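Local coordinates for protein malate dehydrogenase (Picrophilus torridus, PDB 4BGV) that probably catalyses the reversible, NAD-dependent oxidation of (S)-malate to oxaloacetate in the tricarboxylic acid cycle, at residues 182-187 / 209-214; 16-21 / 29-34; 144-149 / 283-288; 99-104 / 312-317; 68-73 / 105-110. All coordinates share one frame; numbering follows the deposited sequence.

Contact 1 (182-187 / 209-214)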
# COMPACT_ATOMS: atom_id res chain seq x y z
N ASP A 182 16.62 31.16 5.85
CA ASP A 182 16.12 32.50 5.58
C ASP A 182 15.78 32.69 4.11
O ASP A 182 15.17 33.69 3.73
CB ASP A 182 17.11 33.56 6.06
CG ASP A 182 17.32 33.52 7.57
OD1 ASP A 182 16.32 33.43 8.32
OD2 ASP A 182 18.50 33.57 8.00
N ASP A 183 16.20 31.75 3.26
CA ASP A 183 15.86 31.82 1.84
C ASP A 183 14.48 31.24 1.51
O ASP A 183 14.02 31.34 0.37
CB ASP A 183 16.92 31.13 0.98
CG ASP A 183 18.21 31.94 0.87
OD1 ASP A 183 18.17 33.16 1.11
OD2 ASP A 183 19.26 31.34 0.53
N MET A 184 13.84 30.61 2.50
CA MET A 184 12.52 30.02 2.31
C MET A 184 11.49 31.14 2.29
O MET A 184 11.61 32.12 3.03
CB MET A 184 12.19 29.07 3.46
CG MET A 184 10.94 28.20 3.26
SD MET A 184 10.59 27.27 4.78
CE MET A 184 9.63 28.47 5.72
N VAL A 185 10.48 31.00 1.44
CA VAL A 185 9.43 32.01 1.36
C VAL A 185 8.07 31.32 1.46
O VAL A 185 7.58 30.73 0.49
CB VAL A 185 9.48 32.80 0.04
CG1 VAL A 185 8.38 33.88 0.02
CG2 VAL A 185 10.86 33.44 -0.15
N PRO A 186 7.45 31.38 2.65
CA PRO A 186 6.12 30.79 2.78
C PRO A 186 5.07 31.72 2.20
O PRO A 186 5.26 32.94 2.24
CB PRO A 186 5.94 30.71 4.30
CG PRO A 186 6.72 31.89 4.82
CD PRO A 186 7.90 32.06 3.88
N PHE A 187 4.00 31.17 1.63
CA PHE A 187 2.79 31.94 1.35
C PHE A 187 1.76 31.44 2.36
O PHE A 187 1.16 30.37 2.17
CB PHE A 187 2.23 31.71 -0.07
CG PHE A 187 3.01 32.39 -1.18
CD1 PHE A 187 4.40 32.42 -1.18
CD2 PHE A 187 2.33 32.95 -2.25
CE1 PHE A 187 5.10 33.04 -2.23
CE2 PHE A 187 3.02 33.55 -3.30
CZ PHE A 187 4.41 33.59 -3.29
N GLU A 209 5.66 31.16 14.64
CA GLU A 209 6.48 30.17 15.34
C GLU A 209 6.72 28.95 14.46
O GLU A 209 7.83 28.41 14.40
CB GLU A 209 5.80 29.73 16.64
CG GLU A 209 5.70 30.80 17.70
CD GLU A 209 4.97 30.32 18.95
OE1 GLU A 209 4.50 29.17 18.96
OE2 GLU A 209 4.86 31.10 19.92
N ILE A 210 5.66 28.51 13.79
CA ILE A 210 5.72 27.32 12.96
C ILE A 210 6.54 27.59 11.68
O ILE A 210 7.30 26.72 11.24
CB ILE A 210 4.30 26.82 12.65
CG1 ILE A 210 3.69 26.24 13.93
CG2 ILE A 210 4.32 25.78 11.52
CD1 ILE A 210 2.24 25.77 13.79
N VAL A 211 6.41 28.79 11.14
CA VAL A 211 7.22 29.20 10.00
C VAL A 211 8.71 29.18 10.35
O VAL A 211 9.53 28.66 9.60
CB VAL A 211 6.78 30.57 9.49
CG1 VAL A 211 7.80 31.15 8.53
CG2 VAL A 211 5.39 30.44 8.82
N LYS A 212 9.07 29.73 11.51
CA LYS A 212 10.46 29.74 11.93
C LYS A 212 11.01 28.33 12.16
O LYS A 212 12.13 28.01 11.75
CB LYS A 212 10.64 30.63 13.16
CG LYS A 212 12.09 30.87 13.56
CD LYS A 212 12.20 31.89 14.69
CE LYS A 212 12.13 33.31 14.15
NZ LYS A 212 12.61 34.29 15.18
N ARG A 213 10.22 27.47 12.82
CA ARG A 213 10.65 26.07 13.00
C ARG A 213 10.89 25.40 11.67
O ARG A 213 11.80 24.59 11.54
CB ARG A 213 9.63 25.26 13.80
CG ARG A 213 10.11 23.87 14.22
CD ARG A 213 9.04 23.15 15.03
NE ARG A 213 9.47 21.80 15.41
CZ ARG A 213 8.68 20.91 15.99
NH1 ARG A 213 7.41 21.21 16.27
NH2 ARG A 213 9.17 19.71 16.29
N THR A 214 10.06 25.73 10.67
CA THR A 214 10.21 25.12 9.36
C THR A 214 11.50 25.60 8.72
O THR A 214 12.23 24.80 8.13
CB THR A 214 9.01 25.47 8.46
OG1 THR A 214 7.82 24.96 9.07
CG2 THR A 214 9.17 24.85 7.06
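Two donors of Thr214, a residue whose methyl meets Met184 across the contact, grip the backbone oxygen of Ile210: Thr214 OG1 lies 2.8 Å from Ile210 O, and the amide of Thr214 makes the regular helical bond to the same oxygen from the opposite face of the carbonyl plane. With OG1 beside its own backbone N (chi1 -61°), the hydroxyl is spent on the helix and CG2 is turned to Met184, where it packs 3.6 Å from SD. Met184 leaves the strand extended, CG anti to the backbone N, and bends at its last torsion (chi3 85°); the two side chains cross at about a right angle. Met184 CE also lies 3.9 Å from Val211 O. This is an alpha/beta contact of the C-terminal domain of the lactate/malate dehydrogenase fold, in which the helix at 209-214 runs roughly antiparallel to the strand at 184-187, the axes of these short segments at 148° and 10.0 Å apart at closest. Replacing Thr214 by a glycine would probably leave the Met184 thioether without its methyl partner and Ile210 O without its second donor. One turn earlier in the helix, Val211 lays CG1 against the Pro186 ring, 3.9 Å from its CG. Arg156, a probable substrate-binding residue, has its side chain about 5 Å from that of Thr214, while Phe160 of helix 150-165 packs against Thr214 as well.

Contact 2 (16-21 / 29-34)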
# COMPACT_ATOMS: atom_id res chain seq x y z
N THR A 16 18.31 5.66 2.19
CA THR A 16 16.90 5.81 2.55
C THR A 16 16.08 6.00 1.28
O THR A 16 15.00 5.42 1.14
CB THR A 16 16.70 7.01 3.50
OG1 THR A 16 17.45 6.76 4.69
CG2 THR A 16 15.22 7.19 3.89
N VAL A 17 16.60 6.80 0.36
CA VAL A 17 15.93 6.98 -0.92
C VAL A 17 15.76 5.62 -1.59
O VAL A 17 14.67 5.29 -2.06
CB VAL A 17 16.71 7.92 -1.85
CG1 VAL A 17 16.13 7.89 -3.27
CG2 VAL A 17 16.67 9.35 -1.31
N ALA A 18 16.83 4.83 -1.62
CA ALA A 18 16.78 3.52 -2.27
C ALA A 18 15.74 2.61 -1.60
O ALA A 18 14.93 1.96 -2.29
CB ALA A 18 18.17 2.86 -2.26
N GLN A 19 15.74 2.58 -0.27
CA GLN A 19 14.78 1.72 0.44
C GLN A 19 13.35 2.22 0.20
O GLN A 19 12.41 1.43 0.09
CB GLN A 19 15.09 1.66 1.93
CG GLN A 19 14.07 0.85 2.76
CD GLN A 19 14.08 -0.65 2.44
OE1 GLN A 19 14.76 -1.44 3.11
NE2 GLN A 19 13.32 -1.05 1.42
N THR A 20 13.20 3.54 0.13
CA THR A 20 11.89 4.15 -0.11
C THR A 20 11.35 3.83 -1.51
O THR A 20 10.18 3.45 -1.68
CB THR A 20 11.96 5.68 0.09
OG1 THR A 20 12.37 5.94 1.43
CG2 THR A 20 10.59 6.33 -0.14
N LEU A 21 12.21 3.99 -2.52
CA LEU A 21 11.85 3.63 -3.90
C LEU A 21 11.46 2.16 -4.00
O LEU A 21 10.55 1.82 -4.74
CB LEU A 21 13.00 3.91 -4.86
CG LEU A 21 13.33 5.41 -4.98
CD1 LEU A 21 14.57 5.61 -5.84
CD2 LEU A 21 12.14 6.20 -5.56
N ILE A 29 16.75 -0.29 -8.82
CA ILE A 29 17.51 0.74 -8.14
C ILE A 29 18.98 0.34 -8.11
O ILE A 29 19.33 -0.71 -7.57
CB ILE A 29 17.00 0.91 -6.71
CG1 ILE A 29 15.54 1.38 -6.72
CG2 ILE A 29 17.84 1.93 -5.94
CD1 ILE A 29 14.71 0.72 -5.66
N TYR A 30 19.82 1.16 -8.72
CA TYR A 30 21.28 0.98 -8.66
C TYR A 30 21.92 2.06 -7.78
O TYR A 30 21.69 3.26 -7.99
CB TYR A 30 21.90 1.04 -10.06
CG TYR A 30 21.69 -0.21 -10.91
CD1 TYR A 30 20.66 -1.09 -10.64
CD2 TYR A 30 22.54 -0.49 -11.98
CE1 TYR A 30 20.48 -2.23 -11.42
CE2 TYR A 30 22.36 -1.62 -12.76
CZ TYR A 30 21.33 -2.48 -12.48
OH TYR A 30 21.14 -3.62 -13.25
N ILE A 31 22.71 1.63 -6.79
CA ILE A 31 23.28 2.57 -5.81
C ILE A 31 24.77 2.67 -6.06
O ILE A 31 25.42 1.67 -6.38
CB ILE A 31 23.03 2.10 -4.35
CG1 ILE A 31 21.56 1.69 -4.15
CG2 ILE A 31 23.40 3.19 -3.34
CD1 ILE A 31 21.29 1.14 -2.76
N PHE A 32 25.32 3.88 -5.94
CA PHE A 32 26.74 4.14 -6.18
C PHE A 32 27.37 4.91 -5.02
O PHE A 32 26.77 5.84 -4.48
CB PHE A 32 26.93 4.94 -7.48
CG PHE A 32 26.36 4.24 -8.69
CD1 PHE A 32 24.99 4.29 -8.97
CD2 PHE A 32 27.19 3.51 -9.53
CE1 PHE A 32 24.47 3.62 -10.07
CE2 PHE A 32 26.68 2.85 -10.64
CZ PHE A 32 25.31 2.90 -10.92
N ASP A 33 28.59 4.53 -4.65
CA ASP A 33 29.33 5.24 -3.62
C ASP A 33 30.82 4.97 -3.77
O ASP A 33 31.25 3.86 -4.12
CB ASP A 33 28.87 4.86 -2.21
CG ASP A 33 29.23 5.93 -1.18
OD1 ASP A 33 30.40 5.99 -0.77
OD2 ASP A 33 28.35 6.74 -0.81
N ILE A 34 31.62 6.00 -3.49
CA ILE A 34 33.06 5.92 -3.62
C ILE A 34 33.69 5.06 -2.52
O ILE A 34 34.81 4.57 -2.68
CB ILE A 34 33.68 7.34 -3.60
CG1 ILE A 34 35.16 7.31 -3.99
CG2 ILE A 34 33.50 7.98 -2.23
CD1 ILE A 34 35.42 7.81 -5.40
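Helix 16-21 and strand 29-33 run almost exactly antiparallel, their local axes at 173° and 9.3 Å apart, and the backbones come nearest where the CA atoms of Ala18 and Ile29 stand 6.5 Å apart. That closeness is consistent with the short side chain of Ala18, which faces the strand. Its CB meets two isoleucines that project from the same side of the strand: Ile31 CD1 lies 3.6 Å from Ala18 CB, and Ile29 CG2 touches the same methyl at 3.8 Å. Ile29 divides its branches between two turns of the helix. CG2, anti to the backbone N, goes to Ala18, whereas CG1 carries CD1 along the helix until it rests 3.7 Å from Leu21 CB and close to the carbonyl oxygen of Ala18. The second torsion needed for this, 140°, falls short of fully staggered, a modest twist. An alanine in place of Ile29 is likely to open a gap between the strand and Ala18 and Leu21, which both rest on its branches. The pair forms the second half of the beta-alpha-beta unit that opens the Rossmann fold, and the strand ends in Asp33, a likely NAD-binding residue that accepts a hydrogen bond from the amide of Ala10. Strand 4-8, the first strand of the unit, lies under the same helix, with Val7 against Val17 and Ile5 against Leu21; Ile46 of helix 38-47 packs on Ala18, and Ala239 of helix 232-246 on Leu21.

Contact 3 (144-149 / 283-288)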
# COMPACT_ATOMS: atom_id res chain seq x y z
N ARG A 144 15.33 19.09 -17.45
CA ARG A 144 15.43 17.69 -17.03
C ARG A 144 16.15 17.55 -15.70
O ARG A 144 16.42 16.44 -15.23
CB ARG A 144 16.10 16.83 -18.12
CG ARG A 144 15.29 16.86 -19.41
CD ARG A 144 16.07 16.36 -20.62
NE ARG A 144 16.17 14.90 -20.67
CZ ARG A 144 15.20 14.09 -21.09
NH1 ARG A 144 14.04 14.59 -21.48
NH2 ARG A 144 15.40 12.77 -21.11
N ILE A 145 16.43 18.69 -15.07
CA ILE A 145 17.13 18.73 -13.78
C ILE A 145 16.26 19.47 -12.76
O ILE A 145 15.83 20.59 -13.01
CB ILE A 145 18.49 19.47 -13.90
CG1 ILE A 145 19.36 18.81 -14.99
CG2 ILE A 145 19.22 19.46 -12.58
CD1 ILE A 145 20.58 19.66 -15.41
N ILE A 146 15.99 18.83 -11.63
CA ILE A 146 15.28 19.51 -10.53
C ILE A 146 15.99 19.29 -9.20
O ILE A 146 16.64 18.27 -9.00
CB ILE A 146 13.80 19.06 -10.43
CG1 ILE A 146 13.69 17.56 -10.17
CG2 ILE A 146 13.05 19.40 -11.73
CD1 ILE A 146 12.21 17.07 -10.07
N GLY A 147 15.87 20.26 -8.29
CA GLY A 147 16.52 20.19 -6.99
C GLY A 147 15.54 20.03 -5.84
O GLY A 147 14.47 20.64 -5.83
N LEU A 148 15.90 19.20 -4.86
CA LEU A 148 15.08 19.05 -3.65
C LEU A 148 15.05 20.35 -2.88
O LEU A 148 16.09 20.93 -2.60
CB LEU A 148 15.65 17.95 -2.75
CG LEU A 148 14.99 17.90 -1.37
CD1 LEU A 148 13.54 17.38 -1.46
CD2 LEU A 148 15.83 17.06 -0.38
N GLY A 149 13.87 20.81 -2.51
CA GLY A 149 13.76 21.97 -1.66
C GLY A 149 12.41 21.95 -0.99
O GLY A 149 12.26 21.46 0.14
N ASN A 283 9.03 14.16 -18.59
CA ASN A 283 10.04 14.98 -19.26
C ASN A 283 10.84 15.87 -18.29
O ASN A 283 11.66 16.68 -18.73
CB ASN A 283 9.42 15.85 -20.36
CG ASN A 283 8.74 15.04 -21.45
OD1 ASN A 283 7.62 15.36 -21.86
ND2 ASN A 283 9.40 14.01 -21.93
N GLY A 284 10.58 15.74 -16.99
CA GLY A 284 11.19 16.61 -16.00
C GLY A 284 10.24 17.74 -15.62
O GLY A 284 9.10 17.49 -15.20
N VAL A 285 10.70 18.98 -15.75
CA VAL A 285 9.83 20.14 -15.51
C VAL A 285 8.86 20.29 -16.67
O VAL A 285 9.29 20.59 -17.79
CB VAL A 285 10.64 21.44 -15.35
CG1 VAL A 285 9.69 22.64 -15.20
CG2 VAL A 285 11.54 21.33 -14.14
N GLU A 286 7.57 20.04 -16.44
CA GLU A 286 6.62 20.16 -17.54
C GLU A 286 5.88 21.48 -17.57
O GLU A 286 5.29 21.86 -18.58
CB GLU A 286 5.65 18.98 -17.53
CG GLU A 286 6.44 17.69 -17.49
CD GLU A 286 5.74 16.53 -18.10
OE1 GLU A 286 4.49 16.57 -18.20
OE2 GLU A 286 6.44 15.56 -18.46
N LYS A 287 5.94 22.19 -16.45
CA LYS A 287 5.34 23.52 -16.35
C LYS A 287 5.92 24.20 -15.13
O LYS A 287 6.12 23.56 -14.10
CB LYS A 287 3.82 23.44 -16.21
CG LYS A 287 3.12 24.82 -16.19
CD LYS A 287 1.61 24.68 -16.15
CE LYS A 287 0.93 26.05 -16.07
NZ LYS A 287 0.88 26.76 -17.38
N ILE A 288 6.19 25.49 -15.25
CA ILE A 288 6.49 26.31 -14.10
C ILE A 288 5.29 27.22 -13.88
O ILE A 288 4.87 27.93 -14.79
CB ILE A 288 7.73 27.17 -14.33
CG1 ILE A 288 8.99 26.28 -14.30
CG2 ILE A 288 7.84 28.23 -13.25
CD1 ILE A 288 10.25 26.98 -14.76
O HOH W 1 12.61 16.96 -21.34
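Ile146 and Val285 press their CG2 methyls together at 3.4 Å, tighter than a usual carbon contact, where the last strand of the Rossmann sheet, 145-147, meets strand 284-288 from the antiparallel sheet of the C-terminal domain. The two domains of the lactate/malate dehydrogenase fold thus touch edge strand to edge strand. Ile146 has CG1 between the backbone N and the carbonyl carbon (chi1 60°), the less favourable choice for an isoleucine, and this places CG2 beside the backbone N, directed at Val285. The valine answers with its own CG2, also beside the backbone N, and the two side chains meet at a slant. Both lean in addition on Ile278 of strand 272-281. Gly284 suits the close backbone approach: a CB there would stand only 3.0 Å from Arg144 CA, and its backbone angles alone call for glycine. Arg144 starts away from strand 284-288, but its chain bends at chi3 (78°) and brings the tip back. CG passes 3.7 Å from Asn283 O, while NH2 is held by the carbonyl oxygen of Glu117. A water lies in the guanidinium plane at its edge, accepting from Arg144 NH1 at 2.8 Å and donating to Asn283 O at the same distance.

Contact 4 (99-104 / 312-317)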
# COMPACT_ATOMS: atom_id res chain seq x y z
N LYS A 99 33.49 23.03 -2.09
CA LYS A 99 33.74 21.60 -2.07
C LYS A 99 32.64 20.84 -2.80
O LYS A 99 32.91 19.95 -3.61
CB LYS A 99 33.83 21.09 -0.63
CG LYS A 99 34.08 19.58 -0.52
CD LYS A 99 35.44 19.20 -1.10
CE LYS A 99 35.69 17.70 -1.03
NZ LYS A 99 37.05 17.32 -1.53
N ASN A 100 31.40 21.19 -2.51
CA ASN A 100 30.29 20.47 -3.11
C ASN A 100 30.13 20.78 -4.60
O ASN A 100 29.77 19.90 -5.37
CB ASN A 100 28.98 20.70 -2.34
CG ASN A 100 28.91 19.87 -1.08
OD1 ASN A 100 29.46 18.76 -1.03
ND2 ASN A 100 28.25 20.39 -0.06
N ILE A 101 30.40 22.03 -5.00
CA ILE A 101 30.31 22.39 -6.42
C ILE A 101 31.29 21.53 -7.23
O ILE A 101 30.96 21.05 -8.33
CB ILE A 101 30.57 23.91 -6.64
CG1 ILE A 101 29.34 24.71 -6.20
CG2 ILE A 101 30.86 24.20 -8.10
CD1 ILE A 101 29.59 26.21 -6.09
N GLY A 102 32.48 21.30 -6.68
CA GLY A 102 33.47 20.47 -7.33
C GLY A 102 32.99 19.04 -7.46
O GLY A 102 33.21 18.40 -8.49
N ILE A 103 32.32 18.54 -6.43
CA ILE A 103 31.75 17.19 -6.47
C ILE A 103 30.66 17.11 -7.54
O ILE A 103 30.61 16.14 -8.31
CB ILE A 103 31.21 16.78 -5.08
CG1 ILE A 103 32.36 16.67 -4.07
CG2 ILE A 103 30.46 15.46 -5.15
CD1 ILE A 103 31.91 16.56 -2.63
N MET A 104 29.82 18.13 -7.63
CA MET A 104 28.76 18.15 -8.65
C MET A 104 29.37 18.19 -10.04
O MET A 104 28.84 17.57 -10.97
CB MET A 104 27.82 19.35 -8.46
CG MET A 104 27.02 19.37 -7.16
SD MET A 104 25.95 17.94 -6.92
CE MET A 104 26.98 16.92 -5.87
N SER A 312 25.33 31.42 -7.20
CA SER A 312 25.42 30.94 -8.57
C SER A 312 26.63 31.57 -9.26
O SER A 312 27.28 30.94 -10.11
CB SER A 312 24.14 31.23 -9.35
OG SER A 312 23.01 30.60 -8.75
N ALA A 313 26.93 32.81 -8.90
CA ALA A 313 28.09 33.51 -9.44
C ALA A 313 29.37 32.84 -8.95
O ALA A 313 30.37 32.77 -9.67
CB ALA A 313 28.06 34.98 -9.03
N ILE A 314 29.34 32.36 -7.71
CA ILE A 314 30.45 31.59 -7.16
C ILE A 314 30.66 30.30 -7.96
O ILE A 314 31.79 29.92 -8.26
CB ILE A 314 30.24 31.30 -5.65
CG1 ILE A 314 30.32 32.60 -4.85
CG2 ILE A 314 31.25 30.28 -5.14
CD1 ILE A 314 29.95 32.46 -3.40
N ALA A 315 29.56 29.64 -8.32
CA ALA A 315 29.63 28.44 -9.16
C ALA A 315 30.21 28.75 -10.54
O ALA A 315 31.08 28.01 -11.03
CB ALA A 315 28.26 27.80 -9.27
N ASP A 316 29.75 29.83 -11.16
CA ASP A 316 30.34 30.28 -12.43
C ASP A 316 31.86 30.46 -12.31
O ASP A 316 32.62 29.97 -13.14
CB ASP A 316 29.73 31.61 -12.89
CG ASP A 316 28.27 31.48 -13.28
OD1 ASP A 316 27.83 30.35 -13.57
OD2 ASP A 316 27.58 32.52 -13.31
N ASP A 317 32.28 31.17 -11.27
CA ASP A 317 33.70 31.44 -11.03
C ASP A 317 34.49 30.15 -10.86
O ASP A 317 35.58 30.00 -11.43
CB ASP A 317 33.88 32.35 -9.82
CG ASP A 317 35.33 32.57 -9.47
OD1 ASP A 317 36.00 33.39 -10.14
OD2 ASP A 317 35.80 31.93 -8.50
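The first torsion of Ile101 sets CG1 beside its backbone N (chi1 -75°), and the second runs on nearly extended (chi2 167°), so that the chain stretches from helix 93-114 to deliver its terminal methyl to Ala315 of helix 295-321. CD1 does all the reaching: it lies 3.8 Å from both CA and CB of Ala315, resting against the backbone as much as the side chain. The small methyl of Ala315 allows this approach, and the CA atoms of the two residues are 6.7 Å apart. Ile314 adds a looser touch, its CG2 4.5 Å from Ile101 CD1, before the rest of its side chain turns away toward Leu97 and Leu98 of helix 93-114. The meeting is a helix-helix contact between domains, since helix 93-114 belongs to the NAD-binding Rossmann domain of the lactate/malate dehydrogenase fold and helix 295-321 is the long C-terminal helix of the other domain. No hydrogen bond crosses here. Tyr318 and Phe319 extend the apolar surface met by Ile101, and Met130 of helix 127-138 packs on it too. Next to Ile101 in sequence, Asn100 is a likely NAD-binding residue; its OD1 accepts a hydrogen bond from the amide of Leu85.

Contact 5 (68-73 / 105-110)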
# COMPACT_ATOMS: atom_id res chain seq x y z
N SER A 68 34.92 4.21 -13.81
CA SER A 68 34.38 3.33 -14.83
C SER A 68 33.09 2.62 -14.37
O SER A 68 32.24 2.28 -15.19
CB SER A 68 35.43 2.30 -15.27
OG SER A 68 35.77 1.45 -14.18
N LYS A 69 32.95 2.42 -13.07
CA LYS A 69 31.73 1.81 -12.52
C LYS A 69 30.46 2.62 -12.77
O LYS A 69 29.36 2.07 -12.75
CB LYS A 69 31.89 1.52 -11.03
CG LYS A 69 32.71 0.24 -10.77
CD LYS A 69 31.86 -0.99 -11.00
CE LYS A 69 32.72 -2.20 -11.29
NZ LYS A 69 33.87 -2.28 -10.35
N TYR A 70 30.60 3.92 -13.02
CA TYR A 70 29.42 4.74 -13.34
C TYR A 70 28.77 4.29 -14.65
O TYR A 70 27.65 4.69 -14.95
CB TYR A 70 29.79 6.22 -13.44
CG TYR A 70 29.84 6.95 -12.12
CD1 TYR A 70 28.69 7.08 -11.33
CD2 TYR A 70 31.01 7.55 -11.67
CE1 TYR A 70 28.72 7.78 -10.14
CE2 TYR A 70 31.04 8.25 -10.48
CZ TYR A 70 29.90 8.36 -9.72
OH TYR A 70 29.93 9.05 -8.53
N ALA A 71 29.47 3.47 -15.43
CA ALA A 71 28.88 2.88 -16.64
C ALA A 71 27.58 2.13 -16.33
O ALA A 71 26.69 2.04 -17.18
CB ALA A 71 29.89 1.96 -17.35
N GLU A 72 27.47 1.60 -15.11
CA GLU A 72 26.27 0.91 -14.65
C GLU A 72 25.01 1.80 -14.54
O GLU A 72 23.91 1.28 -14.35
CB GLU A 72 26.54 0.18 -13.32
CG GLU A 72 27.59 -0.93 -13.42
CD GLU A 72 27.08 -2.14 -14.17
OE1 GLU A 72 25.88 -2.15 -14.54
OE2 GLU A 72 27.87 -3.09 -14.38
N MET A 73 25.16 3.11 -14.68
CA MET A 73 24.00 4.01 -14.70
C MET A 73 23.28 4.00 -16.04
O MET A 73 22.17 4.51 -16.13
CB MET A 73 24.40 5.46 -14.37
CG MET A 73 24.97 5.65 -12.97
SD MET A 73 25.06 7.41 -12.56
CE MET A 73 26.14 8.05 -13.84
N LYS A 105 30.47 18.93 -10.20
CA LYS A 105 31.13 19.02 -11.49
C LYS A 105 31.58 17.63 -11.96
O LYS A 105 31.28 17.23 -13.09
CB LYS A 105 32.31 20.02 -11.47
CG LYS A 105 32.96 20.24 -12.84
CD LYS A 105 33.87 21.48 -12.86
CE LYS A 105 34.48 21.72 -14.26
NZ LYS A 105 35.39 20.61 -14.68
N SER A 106 32.26 16.88 -11.10
CA SER A 106 32.72 15.55 -11.49
C SER A 106 31.56 14.56 -11.64
O SER A 106 31.58 13.71 -12.54
CB SER A 106 33.79 15.02 -10.53
OG SER A 106 33.23 14.70 -9.27
N VAL A 107 30.56 14.65 -10.76
CA VAL A 107 29.36 13.82 -10.91
C VAL A 107 28.65 14.11 -12.22
O VAL A 107 28.27 13.19 -12.95
CB VAL A 107 28.39 13.94 -9.71
CG1 VAL A 107 27.02 13.38 -10.06
CG2 VAL A 107 28.96 13.21 -8.49
N GLY A 108 28.48 15.40 -12.54
CA GLY A 108 27.81 15.79 -13.77
C GLY A 108 28.57 15.35 -15.01
O GLY A 108 27.96 14.99 -16.03
N GLU A 109 29.89 15.39 -14.94
CA GLU A 109 30.72 14.89 -16.04
C GLU A 109 30.56 13.38 -16.25
O GLU A 109 30.50 12.92 -17.39
CB GLU A 109 32.20 15.28 -15.84
CG GLU A 109 32.41 16.78 -16.14
CD GLU A 109 33.69 17.35 -15.56
OE1 GLU A 109 34.42 16.61 -14.85
OE2 GLU A 109 33.95 18.54 -15.81
N ALA A 110 30.46 12.63 -15.16
CA ALA A 110 30.19 11.20 -15.24
C ALA A 110 28.79 10.91 -15.81
O ALA A 110 28.61 9.97 -16.57
CB ALA A 110 30.37 10.52 -13.87
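The methyl of Ala110 stands over one face of the Tyr70 ring, 4.2 Å from the ring centroid and 26° off the ring normal, a CH-pi contact. The offset leads to one side of the ring: the nearest ring atom to Ala110 CB is Tyr70 CD2, at 3.8 Å, and CG and CE2 follow closely. Tyr70 presents its face in this way because CG lies beside the backbone N (chi1 -83°) with the ring turned by chi2 of -62°. The ring's far end extends along the helix toward the preceding turn, where Tyr70 OH comes within 4.3 Å of Val107 CG2. Met73, one turn of the 3-10 segment later, points at the same helix and bends at its last torsion, bringing CE to 4.2 Å from the carbonyl oxygen of Ala110. The ring, the thioether and the helix surface thus join the 3-10 connection between strands 59-63 and 78-81 to helix 93-114 in the Rossmann domain. Ile8 of strand 4-8 packs against Tyr70, Met73 and Val107 alike, while Tyr114 and Ile111 continue the helix surface beyond Ala110. On the helix's other side Lys105 NZ bonds Glu109 OE2 at 2.8 Å, a salt bridge between residues four apart. No hydrogen bond links the two segments, which implies that their fit rests on shape and dispersion, with the small Ala110 letting the aromatic face approach the helix closely.

In the fold
Contacts 2, 4 and 5 are buried, whereas contacts 1 and 3 are only partly so. Contacts 2 and 5 both lie in the Rossmann domain and use opposite faces of strand 28-33: Ile29 and Ile31 face helix 12-23, while Tyr30 and Phe32, pointing the other way, meet segment 68-73. Contact 1 stands on the opposite side of the chain's centre from both, within the C-terminal domain. Contacts 3 and 4 join the two domains, one through edge strands and the other through helices; contact 4 shares helix 93-114 with contact 5. Apolar groups carry contacts 1, 2, 4 and 5 for the most part, while contact 3 combines one methyl pair with an arginine and a bridging water.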